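Local coordinates for protein putative GTP pyrophosphokinase (Streptococcus mutans, PDB 3L9D) that probably transfers pyrophosphate from ATP to GTP, the first step of ppGpp synthesis, at residues Met131-Glu136 with Val153-Pro158. Numbering follows the deposited sequence.
Sequences MKVIQE and VIVEYP
Ile134 crosses Ile154 at a slant, its CD1 3.9 Å from Ile154 CG2, at a classic beta bulge in the antiparallel hairpin formed by strands 132-139 and 150-161. Strand 132-139 is the outermost on this side of the chain's mixed five-stranded sheet; strand 150-161 is also hydrogen-bonded to strand 164-176. At the bulge, Ile134 and Gln135 together face Ile154: the carbonyl O of Ile154 takes a nearly straight hydrogen bond from Ile134 N at 2.9 Å and a weak one from Gln135 N at 3.5 Å. Gln135, extended beyond CG, runs alongside Ile154, bringing its NE2 to Ile154 CG1, while OE1 is hydrogen-bonded to Gln103 NE2. Ile134 CG2 meets the Glu156 side chain, which crosses it at about a right angle. Before the bulge, Lys132 and Glu156 form a hydrogen-bonded pair, each N-H reaching the other's carbonyl O. On the other face, Val133 places CG1 against Val153 CG1 and CG2 against Val155 CG1. Met131 and Tyr157 both touch helix 42-64, whose Glu50 OE1 is hydrogen-bonded to Tyr157 OH. Met131 turns CG between its backbone N and carbonyl carbon (chi1 66°), leading SD to 4.2 Å from Val155 CG1, while its CB lies in the Tyr157 ring plane, 4.0 Å from CD1 at the ring edge.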
loop_
_atom_site.group_PDB
_atom_site.type_symbol
_atom_site.label_atom_id
_atom_site.label_comp_id
_atom_site.label_asym_id
_atom_site.label_seq_id
_atom_site.Cartn_x
_atom_site.Cartn_y
_atom_site.Cartn_z
ATOM N N MET A 131 -15.327 0.825 5.982
ATOM C CA MET A 131 -14.188 1.655 6.298
ATOM C C MET A 131 -14.521 2.967 5.638
ATOM O O MET A 131 -15.409 3.034 4.795
ATOM C CB MET A 131 -12.891 1.062 5.728
ATOM C CG MET A 131 -12.810 1.040 4.209
ATOM S SD MET A 131 -11.533 -0.024 3.490
ATOM C CE MET A 131 -12.142 -1.640 3.939
ATOM N N LYS A 132 -13.823 4.021 6.026
ATOM C CA LYS A 132 -14.002 5.309 5.382
ATOM C C LYS A 132 -12.647 5.835 4.898
ATOM O O LYS A 132 -11.674 5.875 5.665
ATOM C CB LYS A 132 -14.664 6.296 6.348
ATOM C CG LYS A 132 -15.129 7.586 5.681
ATOM C CD LYS A 132 -14.155 8.754 5.909
ATOM C CE LYS A 132 -14.566 9.998 5.094
ATOM N NZ LYS A 132 -13.981 11.230 5.672
ATOM N N VAL A 133 -12.583 6.215 3.626
ATOM C CA VAL A 133 -11.387 6.848 3.073
ATOM C C VAL A 133 -11.216 8.279 3.623
ATOM O O VAL A 133 -12.106 9.101 3.489
ATOM C CB VAL A 133 -11.455 6.844 1.532
ATOM C CG1 VAL A 133 -10.254 7.528 0.932
ATOM C CG2 VAL A 133 -11.575 5.412 1.036
ATOM N N ILE A 134 -10.085 8.576 4.256
ATOM C CA ILE A 134 -9.904 9.910 4.833
ATOM C C ILE A 134 -8.726 10.679 4.268
ATOM O O ILE A 134 -8.566 11.865 4.566
ATOM C CB ILE A 134 -9.732 9.908 6.362
ATOM C CG1 ILE A 134 -8.479 9.140 6.739
ATOM C CG2 ILE A 134 -10.978 9.365 7.058
ATOM C CD1 ILE A 134 -8.036 9.412 8.124
ATOM N N GLN A 135 -7.892 10.014 3.475
ATOM C CA GLN A 135 -6.807 10.713 2.823
ATOM C C GLN A 135 -6.302 9.967 1.603
ATOM O O GLN A 135 -6.154 8.756 1.635
ATOM C CB GLN A 135 -5.687 10.942 3.816
ATOM C CG GLN A 135 -4.646 11.911 3.356
ATOM C CD GLN A 135 -3.401 11.825 4.191
ATOM O OE1 GLN A 135 -3.220 12.584 5.143
ATOM N NE2 GLN A 135 -2.524 10.888 3.842
ATOM N N GLU A 136 -6.042 10.687 0.518
ATOM C CA GLU A 136 -5.397 10.088 -0.655
ATOM C C GLU A 136 -4.166 10.886 -1.054
ATOM O O GLU A 136 -4.155 12.100 -0.934
ATOM C CB GLU A 136 -6.368 9.996 -1.837
ATOM C CG GLU A 136 -7.642 9.257 -1.526
ATOM C CD GLU A 136 -8.491 9.050 -2.758
ATOM O OE1 GLU A 136 -7.929 8.975 -3.878
ATOM O OE2 GLU A 136 -9.724 8.953 -2.600
ATOM N N VAL A 153 -3.493 5.472 0.353
ATOM C CA VAL A 153 -4.831 5.729 0.879
ATOM C C VAL A 153 -4.858 5.453 2.375
ATOM O O VAL A 153 -4.374 4.427 2.819
ATOM C CB VAL A 153 -5.882 4.825 0.212
ATOM C CG1 VAL A 153 -7.247 5.142 0.761
ATOM C CG2 VAL A 153 -5.849 4.990 -1.306
ATOM N N ILE A 154 -5.406 6.379 3.151
ATOM C CA ILE A 154 -5.567 6.150 4.565
ATOM C C ILE A 154 -7.047 5.913 4.833
ATOM O O ILE A 154 -7.912 6.638 4.326
ATOM C CB ILE A 154 -5.026 7.320 5.412
ATOM C CG1 ILE A 154 -3.541 7.574 5.096
ATOM C CG2 ILE A 154 -5.228 7.049 6.905
ATOM C CD1 ILE A 154 -2.633 6.348 5.231
ATOM N N VAL A 155 -7.329 4.865 5.595
ATOM C CA VAL A 155 -8.688 4.510 5.916
ATOM C C VAL A 155 -8.850 4.396 7.425
ATOM O O VAL A 155 -7.934 3.956 8.123
ATOM C CB VAL A 155 -9.141 3.204 5.197
ATOM C CG1 VAL A 155 -9.216 3.416 3.680
ATOM C CG2 VAL A 155 -8.231 1.990 5.571
ATOM N N GLU A 156 -9.994 4.860 7.924
ATOM C CA GLU A 156 -10.415 4.578 9.288
ATOM C C GLU A 156 -11.186 3.280 9.240
ATOM O O GLU A 156 -12.128 3.135 8.450
ATOM C CB GLU A 156 -11.351 5.650 9.819
ATOM C CG GLU A 156 -10.725 6.961 10.113
ATOM C CD GLU A 156 -11.738 7.968 10.615
ATOM O OE1 GLU A 156 -12.922 7.595 10.794
ATOM O OE2 GLU A 156 -11.347 9.131 10.836
ATOM N N TYR A 157 -10.787 2.341 10.088
ATOM C CA TYR A 157 -11.360 1.009 10.090
ATOM C C TYR A 157 -11.812 0.660 11.494
ATOM O O TYR A 157 -11.007 0.665 12.427
ATOM C CB TYR A 157 -10.343 -0.016 9.590
ATOM C CG TYR A 157 -10.943 -1.377 9.451
ATOM C CD1 TYR A 157 -11.759 -1.686 8.367
ATOM C CD2 TYR A 157 -10.732 -2.357 10.415
ATOM C CE1 TYR A 157 -12.334 -2.949 8.240
ATOM C CE2 TYR A 157 -11.315 -3.623 10.298
ATOM C CZ TYR A 157 -12.102 -3.904 9.205
ATOM O OH TYR A 157 -12.676 -5.138 9.075
ATOM N N PRO A 158 -13.116 0.402 11.662
ATOM C CA PRO A 158 -13.623 0.002 12.972
ATOM C C PRO A 158 -13.359 -1.472 13.209
ATOM O O PRO A 158 -13.802 -2.320 12.426
ATOM C CB PRO A 158 -15.126 0.260 12.860
ATOM C CG PRO A 158 -15.269 1.256 11.752
ATOM C CD PRO A 158 -14.195 0.874 10.779
#